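Side-chain contacts in transposon Tn7 transposition protein TnsA (Escherichia coli, PDB 1T0F), which forms the Tn7 transposase with TnsB, and as a metal-dependent, restriction enzyme-like endonuclease makes the 5' strand breaks in DNA during transposition: residues S9-S12 against R18-K21; L36-V41 against G45-I50; E193-L198 against N241-F246; S199-I204 against S233-L238. All coordinates share one frame; numbering follows the deposited sequence.

Contact 1: S9-S12 against R18-K21; sequences SSFS and RRIK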
loop_
_atom_site.group_PDB
_atom_site.type_symbol
_atom_site.label_atom_id
_atom_site.label_comp_id
_atom_site.label_asym_id
_atom_site.label_seq_id
_atom_site.Cartn_x
_atom_site.Cartn_y
_atom_site.Cartn_z
ATOM N N SER A 9 8.211 -7.846 -14.432
ATOM C CA SER A 9 8.595 -6.808 -13.485
ATOM C C SER A 9 10.033 -6.329 -13.651
ATOM O O SER A 9 10.430 -5.331 -13.048
ATOM C CB SER A 9 8.384 -7.307 -12.053
ATOM O OG SER A 9 9.137 -8.480 -11.804
ATOM N N SER A 10 10.813 -7.035 -14.463
ATOM C CA SER A 10 12.203 -6.649 -14.689
ATOM C C SER A 10 12.300 -5.671 -15.856
ATOM O O SER A 10 11.551 -5.771 -16.828
ATOM C CB SER A 10 13.061 -7.883 -14.975
ATOM O OG SER A 10 12.674 -8.501 -16.189
ATOM N N PHE A 11 13.229 -4.726 -15.755
ATOM C CA PHE A 11 13.419 -3.720 -16.792
ATOM C C PHE A 11 14.798 -3.819 -17.422
ATOM O O PHE A 11 15.752 -4.290 -16.797
ATOM C CB PHE A 11 13.256 -2.308 -16.212
ATOM C CG PHE A 11 11.880 -2.013 -15.682
ATOM C CD1 PHE A 11 11.715 -1.155 -14.598
ATOM C CD2 PHE A 11 10.750 -2.576 -16.269
ATOM C CE1 PHE A 11 10.442 -0.862 -14.104
ATOM C CE2 PHE A 11 9.472 -2.290 -15.784
ATOM C CZ PHE A 11 9.320 -1.432 -14.699
ATOM N N SER A 12 14.889 -3.361 -18.665
ATOM C CA SER A 12 16.144 -3.350 -19.404
ATOM C C SER A 12 16.768 -1.978 -19.169
ATOM O O SER A 12 16.131 -1.098 -18.586
ATOM C CB SER A 12 15.873 -3.544 -20.895
ATOM O OG SER A 12 15.039 -2.510 -21.385
ATOM N N ARG A 18 14.281 5.233 -19.849
ATOM C CA ARG A 18 13.036 5.783 -20.361
ATOM C C ARG A 18 12.091 6.183 -19.235
ATOM O O ARG A 18 11.454 7.237 -19.291
ATOM C CB ARG A 18 12.372 4.758 -21.289
ATOM C CG ARG A 18 10.926 5.042 -21.658
ATOM C CD ARG A 18 9.973 4.337 -20.699
ATOM N NE ARG A 18 8.594 4.343 -21.182
ATOM C CZ ARG A 18 7.591 3.697 -20.591
ATOM N NH1 ARG A 18 7.810 2.990 -19.491
ATOM N NH2 ARG A 18 6.369 3.753 -21.104
ATOM N N ARG A 19 12.000 5.344 -18.208
ATOM C CA ARG A 19 11.127 5.636 -17.080
ATOM C C ARG A 19 11.655 6.826 -16.292
ATOM O O ARG A 19 10.881 7.626 -15.772
ATOM C CB ARG A 19 10.989 4.398 -16.189
ATOM C CG ARG A 19 10.158 3.313 -16.848
ATOM C CD ARG A 19 9.891 2.127 -15.941
ATOM N NE ARG A 19 8.765 1.335 -16.434
ATOM C CZ ARG A 19 8.713 0.768 -17.638
ATOM N NH1 ARG A 19 9.727 0.896 -18.487
ATOM N NH2 ARG A 19 7.640 0.076 -17.999
ATOM N N ILE A 20 12.974 6.953 -16.216
ATOM C CA ILE A 20 13.567 8.075 -15.508
ATOM C C ILE A 20 13.241 9.362 -16.267
ATOM O O ILE A 20 12.986 10.401 -15.659
ATOM C CB ILE A 20 15.098 7.914 -15.390
ATOM C CG1 ILE A 20 15.423 6.687 -14.531
ATOM C CG2 ILE A 20 15.710 9.164 -14.778
ATOM C CD1 ILE A 20 16.907 6.417 -14.357
ATOM N N LYS A 21 13.238 9.285 -17.597
ATOM C CA LYS A 21 12.930 10.448 -18.427
ATOM C C LYS A 21 11.506 10.933 -18.213
ATOM O O LYS A 21 11.274 12.132 -18.092
ATOM C CB LYS A 21 13.119 10.135 -19.914
ATOM C CG LYS A 21 14.559 10.147 -20.391
ATOM C CD LYS A 21 14.673 10.819 -21.761
ATOM C CE LYS A 21 13.782 10.157 -22.807
ATOM N NZ LYS A 21 13.802 10.896 -24.105
#
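Arg19 lays its guanidinium flat over one face of the Phe11 ring, and this pair makes up the whole contact between the loop before helix 13-21 and the last turn of that helix. The stack is offset: the two centres are 4.0 Å apart with the planes tilted by 25°, and Arg19 CZ stands over the ring face, displaced toward the rim, which makes the pair a cation-pi interaction. The closest approach is that of Arg19 NE, 3.3 Å from Phe11 CZ. Arg19 CD adds a CH-pi contact 4.0 Å from the ring centroid. The arginine chain is stretched out from CG to NE, which lets it cross the phenylalanine side chain at about a right angle and still bring both CD and the guanidinium over the same face.

Polar groups lie on both outer sides of the stack. Ser9 O sits 4.1 Å above the opposite face of the ring, over its centre. On the far side of the Arg19 guanidinium, Arg18 NH1 lies 3.0 Å from Arg19 NH1; both are donors, so they do not bond, and Arg18 has a salt bridge to Glu22. Arg19 NH1 gives a weak hydrogen bond to Gln15 O, and its NH2 is a long, weak ion pair with Glu40. Ser12 caps the start of the helix, while Ser12 N donates to Gln15 OE1.

The pi face of buried Phe11 probably helps to stabilise the charge of Arg19, and the stack sets how the guanidinium plane is turned.

Contact 2: L36-V41 against G45-I50; sequences LTVQEV and GRSHRI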
loop_
_atom_site.group_PDB
_atom_site.type_symbol
_atom_site.label_atom_id
_atom_site.label_comp_id
_atom_site.label_asym_id
_atom_site.label_seq_id
_atom_site.Cartn_x
_atom_site.Cartn_y
_atom_site.Cartn_z
ATOM N N LEU A 36 6.735 1.824 -10.366
ATOM C CA LEU A 36 6.110 0.606 -10.874
ATOM C C LEU A 36 4.610 0.818 -11.042
ATOM O O LEU A 36 3.993 1.551 -10.271
ATOM C CB LEU A 36 6.323 -0.557 -9.900
ATOM C CG LEU A 36 7.745 -0.927 -9.470
ATOM C CD1 LEU A 36 7.670 -2.036 -8.421
ATOM C CD2 LEU A 36 8.564 -1.374 -10.680
ATOM N N THR A 37 4.028 0.162 -12.041
ATOM C CA THR A 37 2.598 0.253 -12.303
ATOM C C THR A 37 2.018 -1.153 -12.204
ATOM O O THR A 37 2.765 -2.126 -12.096
ATOM C CB THR A 37 2.321 0.804 -13.715
ATOM O OG1 THR A 37 2.699 -0.175 -14.693
ATOM C CG2 THR A 37 3.116 2.070 -13.948
ATOM N N VAL A 38 0.693 -1.269 -12.237
ATOM C CA VAL A 38 0.052 -2.578 -12.151
ATOM C C VAL A 38 0.502 -3.494 -13.297
ATOM O O VAL A 38 0.286 -4.708 -13.259
ATOM C CB VAL A 38 -1.489 -2.460 -12.179
ATOM C CG1 VAL A 38 -1.974 -1.691 -10.951
ATOM C CG2 VAL A 38 -1.941 -1.775 -13.465
ATOM N N GLN A 39 1.131 -2.908 -14.313
ATOM C CA GLN A 39 1.624 -3.683 -15.450
ATOM C C GLN A 39 2.807 -4.533 -14.999
ATOM O O GLN A 39 3.097 -5.567 -15.592
ATOM C CB GLN A 39 2.067 -2.755 -16.583
ATOM C CG GLN A 39 0.964 -1.869 -17.141
ATOM C CD GLN A 39 -0.182 -2.660 -17.755
ATOM O OE1 GLN A 39 -0.935 -3.337 -17.051
ATOM N NE2 GLN A 39 -0.315 -2.579 -19.077
ATOM N N GLU A 40 3.491 -4.085 -13.950
ATOM C CA GLU A 40 4.638 -4.809 -13.415
ATOM C C GLU A 40 4.257 -5.753 -12.276
ATOM O O GLU A 40 5.116 -6.196 -11.511
ATOM C CB GLU A 40 5.708 -3.834 -12.918
ATOM C CG GLU A 40 6.524 -3.160 -14.014
ATOM C CD GLU A 40 5.753 -2.090 -14.767
ATOM O OE1 GLU A 40 5.285 -1.126 -14.120
ATOM O OE2 GLU A 40 5.622 -2.208 -16.006
ATOM N N VAL A 41 2.970 -6.062 -12.156
ATOM C CA VAL A 41 2.522 -6.959 -11.101
ATOM C C VAL A 41 3.079 -8.365 -11.337
ATOM O O VAL A 41 3.056 -8.872 -12.460
ATOM C CB VAL A 41 0.976 -7.031 -11.042
ATOM C CG1 VAL A 41 0.425 -7.561 -12.356
ATOM C CG2 VAL A 41 0.538 -7.915 -9.882
ATOM N N GLY A 45 0.544 -12.671 -8.136
ATOM C CA GLY A 45 -0.377 -11.855 -7.367
ATOM C C GLY A 45 -1.451 -11.116 -8.143
ATOM O O GLY A 45 -1.605 -11.295 -9.351
ATOM N N ARG A 46 -2.197 -10.279 -7.428
ATOM C CA ARG A 46 -3.276 -9.499 -8.019
ATOM C C ARG A 46 -3.009 -8.009 -7.843
ATOM O O ARG A 46 -2.552 -7.574 -6.789
ATOM C CB ARG A 46 -4.612 -9.869 -7.366
ATOM C CG ARG A 46 -5.796 -9.059 -7.873
ATOM C CD ARG A 46 -7.137 -9.614 -7.393
ATOM N NE ARG A 46 -7.283 -9.586 -5.941
ATOM C CZ ARG A 46 -8.449 -9.697 -5.308
ATOM N NH1 ARG A 46 -9.572 -9.843 -6.002
ATOM N NH2 ARG A 46 -8.497 -9.656 -3.981
ATOM N N SER A 47 -3.300 -7.229 -8.878
ATOM C CA SER A 47 -3.077 -5.790 -8.817
ATOM C C SER A 47 -4.387 -5.047 -8.597
ATOM O O SER A 47 -5.472 -5.587 -8.820
ATOM C CB SER A 47 -2.430 -5.297 -10.108
ATOM O OG SER A 47 -3.335 -5.422 -11.187
ATOM N N HIS A 48 -4.271 -3.800 -8.162
ATOM C CA HIS A 48 -5.428 -2.962 -7.893
ATOM C C HIS A 48 -5.116 -1.526 -8.281
ATOM O O HIS A 48 -4.011 -1.027 -8.049
ATOM C CB HIS A 48 -5.770 -2.981 -6.397
ATOM C CG HIS A 48 -6.037 -4.345 -5.843
ATOM N ND1 HIS A 48 -7.251 -4.982 -5.983
ATOM C CD2 HIS A 48 -5.245 -5.191 -5.140
ATOM C CE1 HIS A 48 -7.197 -6.162 -5.387
ATOM N NE2 HIS A 48 -5.991 -6.313 -4.869
ATOM N N ARG A 49 -6.104 -0.868 -8.871
ATOM C CA ARG A 49 -5.998 0.529 -9.250
ATOM C C ARG A 49 -7.072 1.164 -8.384
ATOM O O ARG A 49 -8.250 0.814 -8.486
ATOM C CB ARG A 49 -6.312 0.704 -10.734
ATOM C CG ARG A 49 -5.177 0.249 -11.638
ATOM C CD ARG A 49 -4.123 1.328 -11.742
ATOM N NE ARG A 49 -4.240 2.066 -13.000
ATOM C CZ ARG A 49 -3.977 3.363 -13.142
ATOM N NH1 ARG A 49 -3.585 4.085 -12.100
ATOM N NH2 ARG A 49 -4.091 3.935 -14.333
ATOM N N ILE A 50 -6.675 2.079 -7.512
ATOM C CA ILE A 50 -7.651 2.682 -6.626
ATOM C C ILE A 50 -7.501 4.186 -6.465
ATOM O O ILE A 50 -6.399 4.716 -6.327
ATOM C CB ILE A 50 -7.615 1.986 -5.240
ATOM C CG1 ILE A 50 -8.740 2.519 -4.346
ATOM C CG2 ILE A 50 -6.270 2.200 -4.583
ATOM C CD1 ILE A 50 -9.033 1.622 -3.159
HETATM O O HOH W 1 -2.094 -5.732 -14.034
#
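Val38, in a short 3-10 turn, and Val41 just after it face Ser47 where the chain enters the beta-hairpin of strands 48-51 and 58-61. Val38 carries much of the contact. Its CB touches Ser47 OG at 3.6 Å, and its CG1, set anti to its own carbonyl carbon, reaches forward to His48 O. Across the same methyl runs the bent side chain of Arg49, whose CD lies 3.8 Å from Val38 CG1, the two side chains crossing at about a right angle. Val41 packs alongside, its CB 3.9 Å from Ser47 CB and its CG2 near the backbone of Gly45 and Arg46.

The polar link is indirect. A water donates to Val38 O over 2.7 Å and also bonds Ser47 OG at 3.1 Å. Within the turn, Glu40 OE1 is gripped twice: Thr37 N meets it at 2.7 Å, nearly along the C-O axis, and Thr37 OG1 donates at 2.8 Å from above the carboxylate plane. On the hairpin side, Arg46 and His48 point away from the turn, and both bind Asp64; the His48 side chain lies about 7 Å from that of the active-site Glu66.

The valines therefore meet mostly backbone, the Ser47 hydroxyl and the aliphatic parts of polar residues at the surface, where a water joins the two chain segments and the Thr37-Glu40 bonds fix the shape of the turn.

Contact 3: E193-L198 against N241-F246; sequences ELLAQL and NGFIKF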
loop_
_atom_site.group_PDB
_atom_site.type_symbol
_atom_site.label_atom_id
_atom_site.label_comp_id
_atom_site.label_asym_id
_atom_site.label_seq_id
_atom_site.Cartn_x
_atom_site.Cartn_y
_atom_site.Cartn_z
ATOM N N GLU A 193 -22.112 5.825 -15.944
ATOM C CA GLU A 193 -23.426 5.757 -15.326
ATOM C C GLU A 193 -23.271 5.523 -13.823
ATOM O O GLU A 193 -23.973 6.127 -13.014
ATOM C CB GLU A 193 -24.240 4.617 -15.948
ATOM C CG GLU A 193 -24.348 4.654 -17.477
ATOM C CD GLU A 193 -23.071 4.212 -18.191
ATOM O OE1 GLU A 193 -22.058 4.939 -18.131
ATOM O OE2 GLU A 193 -23.081 3.130 -18.816
ATOM N N LEU A 194 -22.344 4.642 -13.453
ATOM C CA LEU A 194 -22.111 4.348 -12.042
ATOM C C LEU A 194 -21.458 5.542 -11.363
ATOM O O LEU A 194 -21.802 5.883 -10.233
ATOM C CB LEU A 194 -21.222 3.109 -11.889
ATOM C CG LEU A 194 -20.940 2.670 -10.446
ATOM C CD1 LEU A 194 -22.244 2.550 -9.672
ATOM C CD2 LEU A 194 -20.199 1.344 -10.453
ATOM N N LEU A 195 -20.518 6.178 -12.056
ATOM C CA LEU A 195 -19.834 7.344 -11.516
ATOM C C LEU A 195 -20.843 8.476 -11.286
ATOM O O LEU A 195 -20.688 9.287 -10.377
ATOM C CB LEU A 195 -18.746 7.815 -12.485
ATOM C CG LEU A 195 -17.707 8.786 -11.920
ATOM C CD1 LEU A 195 -16.794 8.027 -10.964
ATOM C CD2 LEU A 195 -16.881 9.398 -13.049
ATOM N N ALA A 196 -21.878 8.518 -12.120
ATOM C CA ALA A 196 -22.913 9.543 -12.019
ATOM C C ALA A 196 -23.773 9.380 -10.764
ATOM O O ALA A 196 -24.527 10.280 -10.398
ATOM C CB ALA A 196 -23.796 9.508 -13.266
ATOM N N GLN A 197 -23.654 8.232 -10.108
ATOM C CA GLN A 197 -24.429 7.953 -8.903
ATOM C C GLN A 197 -23.830 8.549 -7.632
ATOM O O GLN A 197 -24.508 8.639 -6.607
ATOM C CB GLN A 197 -24.587 6.443 -8.729
ATOM C CG GLN A 197 -25.533 5.793 -9.722
ATOM C CD GLN A 197 -26.982 6.169 -9.469
ATOM O OE1 GLN A 197 -27.387 7.314 -9.676
ATOM N NE2 GLN A 197 -27.768 5.206 -9.004
ATOM N N LEU A 198 -22.563 8.949 -7.692
ATOM C CA LEU A 198 -21.899 9.514 -6.523
ATOM C C LEU A 198 -22.653 10.703 -5.948
ATOM O O LEU A 198 -22.859 10.785 -4.739
ATOM C CB LEU A 198 -20.464 9.930 -6.870
ATOM C CG LEU A 198 -19.464 8.787 -7.077
ATOM C CD1 LEU A 198 -18.171 9.337 -7.669
ATOM C CD2 LEU A 198 -19.193 8.093 -5.745
ATOM N N ASN A 241 -13.434 0.861 -5.692
ATOM C CA ASN A 241 -12.628 1.680 -6.585
ATOM C C ASN A 241 -12.054 2.913 -5.899
ATOM O O ASN A 241 -11.264 3.647 -6.496
ATOM C CB ASN A 241 -13.451 2.081 -7.808
ATOM C CG ASN A 241 -13.528 0.975 -8.833
ATOM O OD1 ASN A 241 -12.621 0.810 -9.644
ATOM N ND2 ASN A 241 -14.603 0.192 -8.789
ATOM N N GLY A 242 -12.457 3.140 -4.650
ATOM C CA GLY A 242 -11.927 4.263 -3.889
ATOM C C GLY A 242 -12.702 5.569 -3.881
ATOM O O GLY A 242 -12.350 6.484 -3.129
ATOM N N PHE A 243 -13.737 5.677 -4.712
ATOM C CA PHE A 243 -14.527 6.904 -4.765
ATOM C C PHE A 243 -15.287 7.119 -3.463
ATOM O O PHE A 243 -15.644 8.240 -3.113
ATOM C CB PHE A 243 -15.463 6.865 -5.969
ATOM C CG PHE A 243 -14.730 6.874 -7.274
ATOM C CD1 PHE A 243 -13.887 7.932 -7.592
ATOM C CD2 PHE A 243 -14.832 5.806 -8.156
ATOM C CE1 PHE A 243 -13.148 7.931 -8.767
ATOM C CE2 PHE A 243 -14.095 5.792 -9.340
ATOM C CZ PHE A 243 -13.251 6.859 -9.643
ATOM N N ILE A 244 -15.511 6.028 -2.743
ATOM C CA ILE A 244 -16.167 6.085 -1.453
ATOM C C ILE A 244 -15.237 5.400 -0.463
ATOM O O ILE A 244 -14.725 4.316 -0.743
ATOM C CB ILE A 244 -17.510 5.322 -1.456
ATOM C CG1 ILE A 244 -18.480 5.978 -2.441
ATOM C CG2 ILE A 244 -18.114 5.304 -0.048
ATOM C CD1 ILE A 244 -19.795 5.218 -2.581
ATOM N N LYS A 245 -14.985 6.045 0.670
ATOM C CA LYS A 245 -14.162 5.436 1.702
ATOM C C LYS A 245 -15.028 5.380 2.960
ATOM O O LYS A 245 -15.978 6.156 3.104
ATOM C CB LYS A 245 -12.874 6.230 1.939
ATOM C CG LYS A 245 -13.060 7.700 2.173
ATOM C CD LYS A 245 -11.786 8.477 1.832
ATOM C CE LYS A 245 -10.730 8.387 2.915
ATOM N NZ LYS A 245 -9.569 9.297 2.618
ATOM N N PHE A 246 -14.724 4.450 3.853
ATOM C CA PHE A 246 -15.528 4.298 5.060
ATOM C C PHE A 246 -14.669 3.944 6.264
ATOM O O PHE A 246 -13.446 3.914 6.169
ATOM C CB PHE A 246 -16.577 3.208 4.841
ATOM C CG PHE A 246 -15.993 1.834 4.606
ATOM C CD1 PHE A 246 -15.377 1.518 3.397
ATOM C CD2 PHE A 246 -16.069 0.855 5.595
ATOM C CE1 PHE A 246 -14.843 0.236 3.175
ATOM C CE2 PHE A 246 -15.544 -0.421 5.387
ATOM C CZ PHE A 246 -14.928 -0.734 4.172
#
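Phe243 meets Leu195 and Leu198 just beyond the Schellman motif that ends helix 230-240, in the C-terminal region whose family belongs to the helix-turn-helix clan. In that motif Gly242 takes a positive phi of 95°, at which a CB would press on the preceding carbonyl O, and the chain turns toward strand 244-245. Phe243 then projects at helix 192-195 and the beta turn that follows it. Its CB rests against both methyls of Leu198, 3.9 Å from CD2 and 4.0 Å from CD1. From there CG, anti to the carbonyl carbon (chi1 -66°), carries the ring out to Leu195. Ring atoms CD2, CE2 and CZ all lie under one methyl, Leu195 CD1, which is 3.9 Å from Phe243 CE2 and 13° off the ring normal as seen from the centroid, a CH-pi contact over the face. Both leucines cross the phenylalanine side chain at about a right angle. Tyr51 also meets the ring, and Val265 touches both leucines. Strand 244-245 joins in through Ile244, which slides past Leu198 in the opposite direction and places CG1 4.0 Å from Leu198 CD2.

Contact 4: S199-I204 against S233-L238; sequences SPLAHI and SEIRAL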
loop_
_atom_site.group_PDB
_atom_site.type_symbol
_atom_site.label_atom_id
_atom_site.label_comp_id
_atom_site.label_asym_id
_atom_site.label_seq_id
_atom_site.Cartn_x
_atom_site.Cartn_y
_atom_site.Cartn_z
ATOM N N SER A 199 -23.074 11.616 -6.817
ATOM C CA SER A 199 -23.789 12.810 -6.381
ATOM C C SER A 199 -25.116 12.487 -5.684
ATOM O O SER A 199 -25.336 12.897 -4.545
ATOM C CB SER A 199 -24.024 13.744 -7.574
ATOM O OG SER A 199 -24.686 14.930 -7.173
ATOM N N PRO A 200 -26.018 11.748 -6.353
ATOM C CA PRO A 200 -27.283 11.439 -5.682
ATOM C C PRO A 200 -27.105 10.580 -4.430
ATOM O O PRO A 200 -27.804 10.768 -3.438
ATOM C CB PRO A 200 -28.094 10.742 -6.775
ATOM C CG PRO A 200 -27.047 10.133 -7.651
ATOM C CD PRO A 200 -26.011 11.223 -7.728
ATOM N N LEU A 201 -26.160 9.646 -4.470
ATOM C CA LEU A 201 -25.913 8.784 -3.319
ATOM C C LEU A 201 -25.375 9.603 -2.151
ATOM O O LEU A 201 -25.703 9.335 -0.990
ATOM C CB LEU A 201 -24.919 7.673 -3.684
ATOM C CG LEU A 201 -25.419 6.615 -4.671
ATOM C CD1 LEU A 201 -24.270 5.678 -5.042
ATOM C CD2 LEU A 201 -26.578 5.841 -4.051
ATOM N N ALA A 202 -24.552 10.602 -2.466
ATOM C CA ALA A 202 -23.963 11.474 -1.455
ATOM C C ALA A 202 -25.036 12.255 -0.697
ATOM O O ALA A 202 -24.913 12.483 0.508
ATOM C CB ALA A 202 -22.985 12.444 -2.109
ATOM N N HIS A 203 -26.079 12.672 -1.409
ATOM C CA HIS A 203 -27.162 13.425 -0.785
ATOM C C HIS A 203 -27.968 12.545 0.161
ATOM O O HIS A 203 -28.285 12.952 1.278
ATOM C CB HIS A 203 -28.092 14.021 -1.845
ATOM C CG HIS A 203 -27.470 15.125 -2.642
ATOM N ND1 HIS A 203 -26.613 14.892 -3.697
ATOM C CD2 HIS A 203 -27.568 16.471 -2.528
ATOM C CE1 HIS A 203 -26.210 16.047 -4.199
ATOM N NE2 HIS A 203 -26.775 17.020 -3.508
ATOM N N ILE A 204 -28.292 11.339 -0.291
ATOM C CA ILE A 204 -29.057 10.401 0.519
ATOM C C ILE A 204 -28.284 10.039 1.784
ATOM O O ILE A 204 -28.813 10.112 2.892
ATOM C CB ILE A 204 -29.371 9.112 -0.277
ATOM C CG1 ILE A 204 -30.224 9.457 -1.498
ATOM C CG2 ILE A 204 -30.092 8.102 0.612
ATOM C CD1 ILE A 204 -30.524 8.274 -2.398
ATOM N N SER A 233 -24.980 -2.659 -4.329
ATOM C CA SER A 233 -24.029 -3.083 -5.355
ATOM C C SER A 233 -23.310 -1.878 -5.943
ATOM O O SER A 233 -22.127 -1.955 -6.274
ATOM C CB SER A 233 -24.735 -3.870 -6.467
ATOM O OG SER A 233 -25.631 -3.050 -7.201
ATOM N N GLU A 234 -24.019 -0.762 -6.069
ATOM C CA GLU A 234 -23.410 0.448 -6.607
ATOM C C GLU A 234 -22.420 1.015 -5.594
ATOM O O GLU A 234 -21.306 1.395 -5.945
ATOM C CB GLU A 234 -24.481 1.494 -6.923
ATOM C CG GLU A 234 -25.543 1.011 -7.891
ATOM C CD GLU A 234 -26.500 2.114 -8.298
ATOM O OE1 GLU A 234 -26.918 2.893 -7.413
ATOM O OE2 GLU A 234 -26.843 2.195 -9.499
ATOM N N ILE A 235 -22.835 1.065 -4.331
ATOM C CA ILE A 235 -21.984 1.572 -3.262
ATOM C C ILE A 235 -20.743 0.688 -3.139
ATOM O O ILE A 235 -19.633 1.178 -2.950
ATOM C CB ILE A 235 -22.745 1.585 -1.906
ATOM C CG1 ILE A 235 -23.828 2.665 -1.930
ATOM C CG2 ILE A 235 -21.785 1.833 -0.753
ATOM C CD1 ILE A 235 -23.294 4.073 -2.052
ATOM N N ARG A 236 -20.944 -0.617 -3.251
ATOM C CA ARG A 236 -19.848 -1.563 -3.148
ATOM C C ARG A 236 -18.801 -1.315 -4.234
ATOM O O ARG A 236 -17.602 -1.275 -3.948
ATOM C CB ARG A 236 -20.393 -2.992 -3.252
ATOM C CG ARG A 236 -19.366 -4.085 -3.008
ATOM C CD ARG A 236 -20.039 -5.461 -3.036
ATOM N NE ARG A 236 -19.088 -6.555 -2.852
ATOM C CZ ARG A 236 -18.093 -6.828 -3.692
ATOM N NH1 ARG A 236 -17.916 -6.088 -4.777
ATOM N NH2 ARG A 236 -17.276 -7.846 -3.449
ATOM N N ALA A 237 -19.256 -1.141 -5.474
ATOM C CA ALA A 237 -18.348 -0.910 -6.596
ATOM C C ALA A 237 -17.601 0.415 -6.464
ATOM O O ALA A 237 -16.392 0.486 -6.715
ATOM C CB ALA A 237 -19.124 -0.953 -7.917
ATOM N N LEU A 238 -18.312 1.467 -6.066
ATOM C CA LEU A 238 -17.685 2.777 -5.914
ATOM C C LEU A 238 -16.693 2.772 -4.750
ATOM O O LEU A 238 -15.664 3.450 -4.796
ATOM C CB LEU A 238 -18.758 3.852 -5.699
ATOM C CG LEU A 238 -19.617 4.150 -6.936
ATOM C CD1 LEU A 238 -20.878 4.928 -6.542
ATOM C CD2 LEU A 238 -18.775 4.931 -7.946
#
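Leu201 turns its CG beside the backbone N (chi1 -68°) and then extends CD1 outward, straight at helix 230-240. Facing it, Ile235 starts from a similar first torsion but folds at the second, chi2 -64°, which bends CD1 back to meet the leucine. The two methyls close to 3.5 Å, Leu201 CD1 to Ile235 CD1, as the side chains slide past each other in opposite directions. The same Leu201 CD1 also reaches Leu238, whose CD1 is 3.8 Å away, so one methyl touches two residues spaced three apart on the partner helix.

The other branch, Leu201 CD2, lies 4.5 Å from Glu234 OE1, a loose approach. That carboxylate oxygen takes its hydrogen bond from Gln197 NE2, just ahead of helix 198-207, which gives the acid a polar partner beside the apolar contact.

The helix axes approach only to 11.8 Å and cross at -108°, so the backbones stay well apart and the buried side-chain ends bridge the gap. Leu238 and Ile235 also rest on Ile244 of strand 244-245. Helices 198-207 and 230-240 thus pack together in the C-terminal region beside the small two-stranded sheet of 244-245 and 261-262, consistent with a domain of the helix-turn-helix clan, probably winged-helix-like.

Contacts 3 and 4 share one neighbourhood, their centres about 6 Å apart: contact 4 is nested in the loop that contact 3 closes, and a probable hydrogen bond from Ile244 to Leu238 joins them, with Leu194 packed on Ala237. Both are aliphatic or aromatic, contact 4 fully buried and contact 3 partly so. Contacts 1 and 2 belong to the N-terminal part and are more polar, one a cation-pi stack, the other a water-bridged surface contact; they meet where Phe11 packs on Glu40. Contact 2 also reaches contact 3, through Ile50 against Asn241 and Gly242, whereas contacts 1 and 4 lie on opposite sides of the chain's centre.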